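DNA alpha-glucosyltransferase (Enterobacteria phage T4, PDB 1XV5) is a phage glycosyltransferase of the GT-B type, built from two Rossmann-like domains with uridine-5'-diphosphate bound in the cleft between them. Local coordinates at residues 17-20 with 21-25; 178-181 with 182-185; 281-284 with 285-288; 305-308 with 309-312. All coordinates share one frame; numbering follows the deposited sequence.

Contact 1: residues 17-20 with 21-25; sequences VTKF and SLEQR. With UDP (uridine-5'-diphosphate), chain C.
The Phe-20 ring meets the side-chain amide of Gln-24 one turn further along the helix; the two planes stand 67° apart, and the amide as a whole comes obliquely against CE2. Phe-20 has CG anti to the backbone N (chi1 175°), which tilts the ring forward along the helix, toward Gln-24, while the rings of Tyr-113, His-115 and Phe-392 also meet it. On a different side, Lys-19 and Glu-23 form a salt bridge, Lys-19 NZ lying 2.8 Å from Glu-23 OE1 on the lone pair that faces away from OE2. OE2 accepts from Asp-180 N, so both oxygens of this carboxylate have a partner. Ser-21 turns its hydroxyl back on the helix: OG donates to Val-17 O at 2.9 Å, and Ser-21 N reaches that same oxygen from the opposite face of the carbonyl plane at 2.9 Å. Elsewhere on the helix the side chains of Thr-18 and Leu-22 lie side by side, CG2 4.0 Å from CD1. The aliphatic part of Lys-19 borders the ligand, with CG 3.6 Å from UDP O3'. These are the first turns of the helix that follows strand 3-8 in a Rossmann-like domain, one face turned to the nucleotide cleft of a GT-B fold.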
loop_
_atom_site.group_PDB
_atom_site.type_symbol
_atom_site.label_atom_id
_atom_site.label_comp_id
_atom_site.label_asym_id
_atom_site.label_seq_id
_atom_site.Cartn_x
_atom_site.Cartn_y
_atom_site.Cartn_z
ATOM N N VAL A 17 3.594 1.094 3.951
ATOM C CA VAL A 17 4.964 1.565 4.109
ATOM C C VAL A 17 5.858 0.406 4.529
ATOM O O VAL A 17 6.991 0.272 4.056
ATOM C CB VAL A 17 5.044 2.695 5.151
ATOM C CG1 VAL A 17 6.497 3.098 5.381
ATOM C CG2 VAL A 17 4.245 3.893 4.658
ATOM N N THR A 18 5.350 -0.433 5.424
ATOM C CA THR A 18 6.106 -1.591 5.874
ATOM C C THR A 18 6.285 -2.545 4.696
ATOM O O THR A 18 7.380 -3.050 4.453
ATOM C CB THR A 18 5.377 -2.302 7.031
ATOM O OG1 THR A 18 5.482 -1.495 8.210
ATOM C CG2 THR A 18 5.981 -3.676 7.293
ATOM N N LYS A 19 5.201 -2.781 3.965
ATOM C CA LYS A 19 5.241 -3.663 2.804
ATOM C C LYS A 19 6.276 -3.162 1.795
ATOM O O LYS A 19 7.103 -3.928 1.301
ATOM C CB LYS A 19 3.860 -3.718 2.148
ATOM C CG LYS A 19 3.795 -4.579 0.898
ATOM C CD LYS A 19 4.214 -6.012 1.178
ATOM C CE LYS A 19 3.967 -6.887 -0.042
ATOM N NZ LYS A 19 4.490 -8.259 0.136
ATOM N N PHE A 20 6.218 -1.870 1.489
ATOM C CA PHE A 20 7.157 -1.274 0.549
ATOM C C PHE A 20 8.587 -1.472 1.043
ATOM O O PHE A 20 9.461 -1.892 0.292
ATOM C CB PHE A 20 6.883 0.224 0.400
ATOM C CG PHE A 20 7.888 0.940 -0.457
ATOM C CD1 PHE A 20 7.784 0.922 -1.842
ATOM C CD2 PHE A 20 8.952 1.626 0.127
ATOM C CE1 PHE A 20 8.719 1.574 -2.637
ATOM C CE2 PHE A 20 9.899 2.286 -0.661
ATOM C CZ PHE A 20 9.784 2.261 -2.042
ATOM N N SER A 21 8.815 -1.168 2.317
ATOM C CA SER A 21 10.149 -1.303 2.890
ATOM C C SER A 21 10.695 -2.724 2.783
ATOM O O SER A 21 11.883 -2.916 2.527
ATOM C CB SER A 21 10.137 -0.850 4.352
ATOM O OG SER A 21 9.838 0.536 4.438
ATOM N N LEU A 22 9.832 -3.717 2.972
ATOM C CA LEU A 22 10.261 -5.107 2.891
ATOM C C LEU A 22 10.537 -5.519 1.448
ATOM O O LEU A 22 11.504 -6.232 1.172
ATOM C CB LEU A 22 9.205 -6.022 3.519
ATOM C CG LEU A 22 8.943 -5.771 5.012
ATOM C CD1 LEU A 22 7.871 -6.724 5.523
ATOM C CD2 LEU A 22 10.234 -5.959 5.797
ATOM N N GLU A 23 9.690 -5.068 0.527
ATOM C CA GLU A 23 9.871 -5.384 -0.887
ATOM C C GLU A 23 11.122 -4.676 -1.398
ATOM O O GLU A 23 11.844 -5.200 -2.246
ATOM C CB GLU A 23 8.644 -4.935 -1.691
ATOM C CG GLU A 23 7.400 -5.752 -1.395
ATOM C CD GLU A 23 7.460 -7.148 -1.991
ATOM O OE1 GLU A 23 6.702 -8.025 -1.529
ATOM O OE2 GLU A 23 8.252 -7.369 -2.931
ATOM N N GLN A 24 11.366 -3.477 -0.873
ATOM C CA GLN A 24 12.533 -2.686 -1.244
ATOM C C GLN A 24 13.787 -3.430 -0.794
ATOM O O GLN A 24 14.749 -3.561 -1.548
ATOM C CB GLN A 24 12.462 -1.315 -0.568
ATOM C CG GLN A 24 13.499 -0.303 -1.030
ATOM C CD GLN A 24 13.152 1.101 -0.572
ATOM O OE1 GLN A 24 13.233 2.060 -1.341
ATOM N NE2 GLN A 24 12.759 1.227 0.687
ATOM N N ARG A 25 13.769 -3.918 0.442
ATOM C CA ARG A 25 14.903 -4.664 0.967
ATOM C C ARG A 25 15.155 -5.878 0.079
ATOM O O ARG A 25 16.288 -6.134 -0.327
ATOM C CB ARG A 25 14.621 -5.115 2.406
ATOM C CG ARG A 25 15.588 -6.160 2.943
ATOM C CD ARG A 25 15.328 -6.438 4.421
ATOM N NE ARG A 25 16.182 -7.499 4.950
ATOM C CZ ARG A 25 15.975 -8.796 4.751
ATOM N NH1 ARG A 25 16.808 -9.690 5.269
ATOM N NH2 ARG A 25 14.926 -9.206 4.049
HETATM N N1 UDP C . -2.119 -5.624 5.195
HETATM C C2 UDP C . -1.915 -6.709 6.024
HETATM N N3 UDP C . -2.812 -6.823 7.057
HETATM C C4 UDP C . -3.874 -5.981 7.330
HETATM C C5 UDP C . -4.023 -4.890 6.417
HETATM C C6 UDP C . -3.159 -4.751 5.406
HETATM O O2 UDP C . -1.014 -7.513 5.851
HETATM O O4 UDP C . -4.598 -6.214 8.298
HETATM C "C1'" UDP C . -1.179 -5.434 4.085
HETATM C "C2'" UDP C . -1.815 -5.448 2.699
HETATM O "O2'" UDP C . -2.037 -6.769 2.254
HETATM C "C3'" UDP C . -0.753 -4.691 1.912
HETATM C "C4'" UDP C . -0.369 -3.587 2.895
HETATM O "O4'" UDP C . -0.608 -4.150 4.213
HETATM O "O3'" UDP C . 0.365 -5.548 1.680
HETATM C "C5'" UDP C . -1.154 -2.298 2.750
HETATM O "O5'" UDP C . -0.651 -1.549 1.650
HETATM P PA UDP C . -1.599 -0.838 0.582
HETATM O O1A UDP C . -0.687 -0.180 -0.377
HETATM O O2A UDP C . -2.586 -1.831 0.081
HETATM O O3A UDP C . -2.439 0.290 1.418
HETATM P PB UDP C . -2.041 1.210 2.715
HETATM O O1B UDP C . -2.715 2.521 2.529
HETATM O O2B UDP C . -2.323 0.421 3.935
HETATM O O3B UDP C . -0.473 1.422 2.587
#

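Contact 2: residues 178-181 with 182-185; sequences PMDI and VKVR
Asp-180 and Lys-183 cross at a slant where the chain enters helix 181-188, the carboxylate turning OD1 to a backbone N-H and OD2 to the lysine chain. Asp-180 has CG anti to its own backbone N (chi1 -173°), an orientation that carries the carboxylate over the first turn. There OD1 accepts from Lys-183 N at 2.9 Å in a fairly straight bond, the N-cap bond of the helix. The donor stands well above the carboxylate plane, 61° out of it. At the second oxygen, the lysine chain bends at its last two torsions and brings CE to 3.3 Å from OD2. The ammonium group stays further off, with NZ 4.0 Å from OD2, too long for a salt bridge. A water closes this gap: it donates to Asp-180 OD2 at 2.7 Å and accepts weakly from Lys-183 NZ.

On another side of the turn, Met-179 meets Val-184 at about a right angle, CE touching CG2 at 3.8 Å, and both side chains also pack on Ala-315 of helix 308-316. In the backbone, Arg-185 N donates to Ile-181 O at 3.1 Å, whereas the bond from Val-184 N to Asp-180 O is weak. Arg-185 sends its guanidinium elsewhere, to a salt bridge with Glu-376. The chemistry implies that the carboxylate answers an N-H of the first turn directly, while the lysine ammonium, linked by a weak water bridge, probably adds a modest attraction; the helix dipole would probably also stabilise a negative group here.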
loop_
_atom_site.group_PDB
_atom_site.type_symbol
_atom_site.label_atom_id
_atom_site.label_comp_id
_atom_site.label_asym_id
_atom_site.label_seq_id
_atom_site.Cartn_x
_atom_site.Cartn_y
_atom_site.Cartn_z
ATOM N N PRO A 178 6.367 -0.931 -5.675
ATOM C CA PRO A 178 6.527 -2.262 -6.264
ATOM C C PRO A 178 6.440 -3.463 -5.342
ATOM O O PRO A 178 6.681 -3.375 -4.142
ATOM C CB PRO A 178 7.913 -2.195 -6.926
ATOM C CG PRO A 178 8.437 -0.769 -6.639
ATOM C CD PRO A 178 7.687 -0.342 -5.414
ATOM N N MET A 179 6.110 -4.600 -5.942
ATOM C CA MET A 179 6.023 -5.861 -5.226
ATOM C C MET A 179 6.554 -6.941 -6.153
ATOM O O MET A 179 6.416 -6.832 -7.371
ATOM C CB MET A 179 4.570 -6.174 -4.867
ATOM C CG MET A 179 4.386 -7.485 -4.137
ATOM S SD MET A 179 2.679 -7.721 -3.622
ATOM C CE MET A 179 2.044 -8.696 -5.000
ATOM N N ASP A 180 7.186 -7.967 -5.590
ATOM C CA ASP A 180 7.673 -9.061 -6.412
ATOM C C ASP A 180 6.422 -9.900 -6.657
ATOM O O ASP A 180 6.080 -10.786 -5.866
ATOM C CB ASP A 180 8.716 -9.899 -5.672
ATOM C CG ASP A 180 9.355 -10.946 -6.565
ATOM O OD1 ASP A 180 8.704 -11.365 -7.547
ATOM O OD2 ASP A 180 10.501 -11.360 -6.283
ATOM N N ILE A 181 5.731 -9.593 -7.746
ATOM C CA ILE A 181 4.501 -10.278 -8.113
ATOM C C ILE A 181 4.737 -11.740 -8.495
ATOM O O ILE A 181 3.899 -12.606 -8.234
ATOM C CB ILE A 181 3.817 -9.506 -9.261
ATOM C CG1 ILE A 181 3.265 -8.188 -8.701
ATOM C CG2 ILE A 181 2.721 -10.349 -9.900
ATOM C CD1 ILE A 181 2.805 -7.192 -9.745
ATOM N N VAL A 182 5.887 -12.007 -9.101
ATOM C CA VAL A 182 6.243 -13.360 -9.504
ATOM C C VAL A 182 6.368 -14.248 -8.265
ATOM O O VAL A 182 5.862 -15.368 -8.232
ATOM C CB VAL A 182 7.590 -13.370 -10.261
ATOM C CG1 VAL A 182 7.970 -14.794 -10.636
ATOM C CG2 VAL A 182 7.495 -12.494 -11.500
ATOM N N LYS A 183 7.048 -13.735 -7.244
ATOM C CA LYS A 183 7.246 -14.484 -6.011
ATOM C C LYS A 183 5.931 -14.875 -5.341
ATOM O O LYS A 183 5.785 -15.996 -4.860
ATOM C CB LYS A 183 8.108 -13.679 -5.038
ATOM C CG LYS A 183 8.485 -14.450 -3.782
ATOM C CD LYS A 183 9.573 -13.736 -2.993
ATOM C CE LYS A 183 10.825 -13.556 -3.838
ATOM N NZ LYS A 183 11.277 -14.841 -4.447
ATOM N N VAL A 184 4.974 -13.954 -5.302
ATOM C CA VAL A 184 3.684 -14.253 -4.698
ATOM C C VAL A 184 2.976 -15.344 -5.494
ATOM O O VAL A 184 2.417 -16.276 -4.917
ATOM C CB VAL A 184 2.788 -12.993 -4.625
ATOM C CG1 VAL A 184 1.373 -13.375 -4.212
ATOM C CG2 VAL A 184 3.374 -12.013 -3.619
ATOM N N ARG A 185 2.996 -15.245 -6.820
ATOM C CA ARG A 185 2.342 -16.280 -7.615
ATOM C C ARG A 185 2.990 -17.643 -7.402
ATOM O O ARG A 185 2.301 -18.653 -7.265
ATOM C CB ARG A 185 2.378 -15.961 -9.110
ATOM C CG ARG A 185 1.864 -17.151 -9.934
ATOM C CD ARG A 185 1.653 -16.855 -11.409
ATOM N NE ARG A 185 1.052 -18.018 -12.069
ATOM C CZ ARG A 185 0.417 -17.974 -13.236
ATOM N NH1 ARG A 185 0.295 -16.823 -13.887
ATOM N NH2 ARG A 185 -0.111 -19.082 -13.746
HETATM O O HOH W 1 11.769 -13.368 -7.463
#

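Contact 3: residues 281-284 with 285-288; sequences MLER and MSKS
Met-281 and Met-285 form the close-packed side of this helix end. They lie side by side and point the same way, with Met-281 SD 3.9 Å from Met-285 CB, and the backbone below them is drawn tight by the bond from Met-285 N to Met-281 O at 2.7 Å. Two serines near the end of the helix turn their hydroxyls onto main-chain carbonyls. Ser-286 OG sits between its own backbone N and carbonyl carbon (chi1 70°), a rotation that puts it 2.6 Å from Glu-283 O, to which it donates. Ser-288 OG donates to Arg-284 O at 2.8 Å, and Lys-287 N reaches that oxygen from the opposite face of the carbonyl plane at 3.2 Å, so one carbonyl is gripped twice.

Toward solvent one pair is looser: Glu-283 and the exposed Lys-287 form a long salt bridge, OE2 to NZ 3.5 Å. Glu-283 OE1 and the Arg-284 guanidinium are tied down by salt bridges to Lys-190 and Glu-233.

Met-281 belongs to the uridine-5'-diphosphate pocket: its side chain borders the bound UDP and touches Glu-312. Helix 278-286 gives way, through Lys-287 alone, to strand 288-293 of the second parallel sheet. Met-281 and Met-285 both rest on Ile-203 of the adjacent strand 199-203, Met-285 also touches Leu-313 and Cys-316 of helix 308-316, and Leu-282 packs on Tyr-188 at the end of helix 181-188.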
loop_
_atom_site.group_PDB
_atom_site.type_symbol
_atom_site.label_atom_id
_atom_site.label_comp_id
_atom_site.label_asym_id
_atom_site.label_seq_id
_atom_site.Cartn_x
_atom_site.Cartn_y
_atom_site.Cartn_z
ATOM N N MET A 281 -3.731 -14.193 4.509
ATOM C CA MET A 281 -4.740 -13.597 3.643
ATOM C C MET A 281 -4.507 -14.055 2.206
ATOM O O MET A 281 -5.448 -14.431 1.510
ATOM C CB MET A 281 -4.674 -12.068 3.726
ATOM C CG MET A 281 -5.638 -11.331 2.798
ATOM S SD MET A 281 -5.092 -11.247 1.073
ATOM C CE MET A 281 -3.803 -9.991 1.210
ATOM N N LEU A 282 -3.254 -14.030 1.759
ATOM C CA LEU A 282 -2.941 -14.456 0.395
ATOM C C LEU A 282 -3.396 -15.896 0.154
ATOM O O LEU A 282 -3.881 -16.227 -0.926
ATOM C CB LEU A 282 -1.435 -14.323 0.118
ATOM C CG LEU A 282 -0.888 -12.890 0.073
ATOM C CD1 LEU A 282 0.619 -12.919 -0.111
ATOM C CD2 LEU A 282 -1.543 -12.121 -1.076
ATOM N N GLU A 283 -3.242 -16.749 1.159
ATOM C CA GLU A 283 -3.664 -18.139 1.032
ATOM C C GLU A 283 -5.187 -18.191 0.888
ATOM O O GLU A 283 -5.713 -18.865 -0.001
ATOM C CB GLU A 283 -3.204 -18.940 2.257
ATOM C CG GLU A 283 -3.596 -20.411 2.270
ATOM C CD GLU A 283 -3.082 -21.190 1.067
ATOM O OE1 GLU A 283 -1.988 -20.871 0.556
ATOM O OE2 GLU A 283 -3.773 -22.138 0.643
ATOM N N ARG A 284 -5.894 -17.465 1.752
ATOM C CA ARG A 284 -7.356 -17.442 1.697
ATOM C C ARG A 284 -7.852 -16.843 0.384
ATOM O O ARG A 284 -8.802 -17.351 -0.225
ATOM C CB ARG A 284 -7.936 -16.626 2.860
ATOM C CG ARG A 284 -7.830 -17.288 4.230
ATOM C CD ARG A 284 -8.589 -16.481 5.288
ATOM N NE ARG A 284 -7.961 -15.198 5.597
ATOM C CZ ARG A 284 -7.015 -15.026 6.516
ATOM N NH1 ARG A 284 -6.577 -16.059 7.226
ATOM N NH2 ARG A 284 -6.516 -13.816 6.741
ATOM N N MET A 285 -7.205 -15.764 -0.043
ATOM C CA MET A 285 -7.593 -15.080 -1.272
ATOM C C MET A 285 -7.362 -15.942 -2.507
ATOM O O MET A 285 -8.162 -15.912 -3.443
ATOM C CB MET A 285 -6.817 -13.769 -1.411
ATOM C CG MET A 285 -7.255 -12.895 -2.579
ATOM S SD MET A 285 -8.929 -12.228 -2.386
ATOM C CE MET A 285 -8.636 -10.896 -1.185
ATOM N N SER A 286 -6.276 -16.716 -2.503
ATOM C CA SER A 286 -5.952 -17.572 -3.640
ATOM C C SER A 286 -7.025 -18.631 -3.872
ATOM O O SER A 286 -7.096 -19.229 -4.950
ATOM C CB SER A 286 -4.598 -18.260 -3.426
ATOM O OG SER A 286 -4.689 -19.242 -2.404
ATOM N N LYS A 287 -7.850 -18.867 -2.857
ATOM C CA LYS A 287 -8.918 -19.856 -2.955
ATOM C C LYS A 287 -10.291 -19.200 -3.016
ATOM O O LYS A 287 -11.313 -19.875 -2.896
ATOM C CB LYS A 287 -8.847 -20.827 -1.766
ATOM C CG LYS A 287 -7.603 -21.722 -1.792
ATOM C CD LYS A 287 -7.514 -22.649 -0.578
ATOM C CE LYS A 287 -7.247 -21.876 0.703
ATOM N NZ LYS A 287 -6.953 -22.780 1.856
ATOM N N SER A 288 -10.304 -17.882 -3.207
ATOM C CA SER A 288 -11.548 -17.116 -3.292
ATOM C C SER A 288 -11.833 -16.757 -4.747
ATOM O O SER A 288 -10.936 -16.358 -5.487
ATOM C CB SER A 288 -11.442 -15.838 -2.461
ATOM O OG SER A 288 -11.188 -16.137 -1.101
#

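Contact 4: residues 305-308 with 309-312; sequences SLEY and THLE. With UDP (uridine-5'-diphosphate), chain C.
The start of helix 308-316 forms part of the uridine-5'-diphosphate pocket and grips both the alpha-phosphate and the ribose. Tyr-308 N donates to UDP O1A at 3.0 Å, and Thr-309 N to UDP O2A at 3.0 Å, so two successive backbone N-H groups clasp one phosphate. One turn on, the carboxylate of Glu-312 takes both ribose hydroxyls: OE1 accepts from O3' at 2.7 Å and OE2 from O2' at 2.6 Å. Its chain runs extended beyond CG, which carries the oxygens to the sugar, and Asn-278 also donates to OE1. The setting is an anion at a helix N-terminus in the C-terminal domain of a GT-B enzyme, where the helix dipole would probably strengthen the hold on the phosphate. Glu-307 occupies the N-cap, and its O accepts from Leu-311 N.

Behind the phosphate, His-310 folds back on the preceding loop. Glu-307 N donates to His-310 ND1 at 2.8 Å, nearly straight at 173° and in the ring plane, which fixes the rotation of the imidazole. Leu-306 CD2 lies over the ring's centre, a CH-pi contact 3.5 Å from the centroid. Leu-306 CD1 touches Leu-311 CD2 at 4.0 Å. The Glu-307 carboxylate turns to Lys-210, Ser-295 and Gln-293.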
loop_
_atom_site.group_PDB
_atom_site.type_symbol
_atom_site.label_atom_id
_atom_site.label_comp_id
_atom_site.label_asym_id
_atom_site.label_seq_id
_atom_site.Cartn_x
_atom_site.Cartn_y
_atom_site.Cartn_z
ATOM N N SER A 305 0.525 4.727 -9.610
ATOM C CA SER A 305 0.509 3.813 -8.477
ATOM C C SER A 305 -0.757 3.058 -8.092
ATOM O O SER A 305 -1.763 3.662 -7.712
ATOM C CB SER A 305 1.009 4.543 -7.226
ATOM O OG SER A 305 2.280 5.126 -7.440
ATOM N N LEU A 306 -0.702 1.733 -8.203
ATOM C CA LEU A 306 -1.798 0.905 -7.727
ATOM C C LEU A 306 -1.291 0.667 -6.310
ATOM O O LEU A 306 -0.140 1.001 -6.000
ATOM C CB LEU A 306 -1.889 -0.431 -8.473
ATOM C CG LEU A 306 -2.704 -0.430 -9.767
ATOM C CD1 LEU A 306 -2.599 -1.799 -10.428
ATOM C CD2 LEU A 306 -4.167 -0.083 -9.460
ATOM N N GLU A 307 -2.134 0.116 -5.451
ATOM C CA GLU A 307 -1.738 -0.156 -4.075
ATOM C C GLU A 307 -1.361 -1.622 -3.932
ATOM O O GLU A 307 -1.630 -2.431 -4.822
ATOM C CB GLU A 307 -2.889 0.185 -3.133
ATOM C CG GLU A 307 -3.264 1.646 -3.183
ATOM C CD GLU A 307 -4.438 1.975 -2.295
ATOM O OE1 GLU A 307 -5.593 1.754 -2.718
ATOM O OE2 GLU A 307 -4.196 2.442 -1.166
ATOM N N TYR A 308 -0.729 -1.969 -2.818
ATOM C CA TYR A 308 -0.334 -3.353 -2.616
ATOM C C TYR A 308 -1.507 -4.319 -2.641
ATOM O O TYR A 308 -1.394 -5.402 -3.207
ATOM C CB TYR A 308 0.467 -3.497 -1.322
ATOM C CG TYR A 308 1.892 -3.035 -1.506
ATOM C CD1 TYR A 308 2.365 -1.884 -0.883
ATOM C CD2 TYR A 308 2.749 -3.714 -2.377
ATOM C CE1 TYR A 308 3.659 -1.415 -1.129
ATOM C CE2 TYR A 308 4.035 -3.253 -2.630
ATOM C CZ TYR A 308 4.483 -2.107 -2.007
ATOM O OH TYR A 308 5.752 -1.645 -2.284
ATOM N N THR A 309 -2.637 -3.940 -2.049
ATOM C CA THR A 309 -3.782 -4.838 -2.074
ATOM C C THR A 309 -4.244 -5.076 -3.510
ATOM O O THR A 309 -4.781 -6.136 -3.815
ATOM C CB THR A 309 -4.959 -4.317 -1.216
ATOM O OG1 THR A 309 -5.207 -2.939 -1.511
ATOM C CG2 THR A 309 -4.635 -4.474 0.272
ATOM N N HIS A 310 -4.043 -4.097 -4.392
ATOM C CA HIS A 310 -4.410 -4.267 -5.804
ATOM C C HIS A 310 -3.534 -5.384 -6.378
ATOM O O HIS A 310 -4.016 -6.353 -6.968
ATOM C CB HIS A 310 -4.100 -3.007 -6.624
ATOM C CG HIS A 310 -5.107 -1.908 -6.489
ATOM N ND1 HIS A 310 -4.757 -0.633 -6.100
ATOM C CD2 HIS A 310 -6.428 -1.864 -6.786
ATOM C CE1 HIS A 310 -5.818 0.152 -6.169
ATOM N NE2 HIS A 310 -6.844 -0.570 -6.584
ATOM N N LEU A 311 -2.229 -5.219 -6.209
ATOM C CA LEU A 311 -1.262 -6.174 -6.732
ATOM C C LEU A 311 -1.416 -7.573 -6.161
ATOM O O LEU A 311 -1.250 -8.564 -6.870
ATOM C CB LEU A 311 0.157 -5.661 -6.479
ATOM C CG LEU A 311 0.454 -4.232 -6.952
ATOM C CD1 LEU A 311 1.934 -3.940 -6.745
ATOM C CD2 LEU A 311 0.076 -4.064 -8.434
ATOM N N GLU A 312 -1.739 -7.655 -4.878
ATOM C CA GLU A 312 -1.898 -8.943 -4.230
ATOM C C GLU A 312 -3.036 -9.761 -4.839
ATOM O O GLU A 312 -2.936 -10.977 -4.943
ATOM C CB GLU A 312 -2.092 -8.730 -2.724
ATOM C CG GLU A 312 -0.787 -8.298 -2.049
ATOM C CD GLU A 312 -0.961 -7.721 -0.653
ATOM O OE1 GLU A 312 0.057 -7.641 0.067
ATOM O OE2 GLU A 312 -2.090 -7.336 -0.277
HETATM N N1 UDP C . -2.119 -5.624 5.195
HETATM C C2 UDP C . -1.915 -6.709 6.024
HETATM N N3 UDP C . -2.812 -6.823 7.057
HETATM C C4 UDP C . -3.874 -5.981 7.330
HETATM C C5 UDP C . -4.023 -4.890 6.417
HETATM C C6 UDP C . -3.159 -4.751 5.406
HETATM O O2 UDP C . -1.014 -7.513 5.851
HETATM O O4 UDP C . -4.598 -6.214 8.298
HETATM C "C1'" UDP C . -1.179 -5.434 4.085
HETATM C "C2'" UDP C . -1.815 -5.448 2.699
HETATM O "O2'" UDP C . -2.037 -6.769 2.254
HETATM C "C3'" UDP C . -0.753 -4.691 1.912
HETATM C "C4'" UDP C . -0.369 -3.587 2.895
HETATM O "O4'" UDP C . -0.608 -4.150 4.213
HETATM O "O3'" UDP C . 0.365 -5.548 1.680
HETATM C "C5'" UDP C . -1.154 -2.298 2.750
HETATM O "O5'" UDP C . -0.651 -1.549 1.650
HETATM P PA UDP C . -1.599 -0.838 0.582
HETATM O O1A UDP C . -0.687 -0.180 -0.377
HETATM O O2A UDP C . -2.586 -1.831 0.081
HETATM O O3A UDP C . -2.439 0.290 1.418
HETATM P PB UDP C . -2.041 1.210 2.715
HETATM O O1B UDP C . -2.715 2.521 2.529
HETATM O O2B UDP C . -2.323 0.421 3.935
HETATM O O3B UDP C . -0.473 1.422 2.587
#

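Along the chain the four contacts follow in series, 1, 2, 3, 4, each a local one within or at an end of a helix. Contact 1 lies on helix 17-30 beside the first seven-stranded parallel sheet; contacts 3 and 4 lie on helices flanking the second, and contact 2 starts helix 181-188 after the last strand of the first sheet. Contacts 2 and 4 each touch all the others; the centre of contact 4 is about 11 Å from that of contact 2, 13 Å from contact 1 and 15 Å from contact 3. Contacts 1 and 3 do not touch, their centres about 21 Å apart. Contacts 1, 3 and 4 contribute to the uridine-5'-diphosphate pocket, so the cleft draws on both domains.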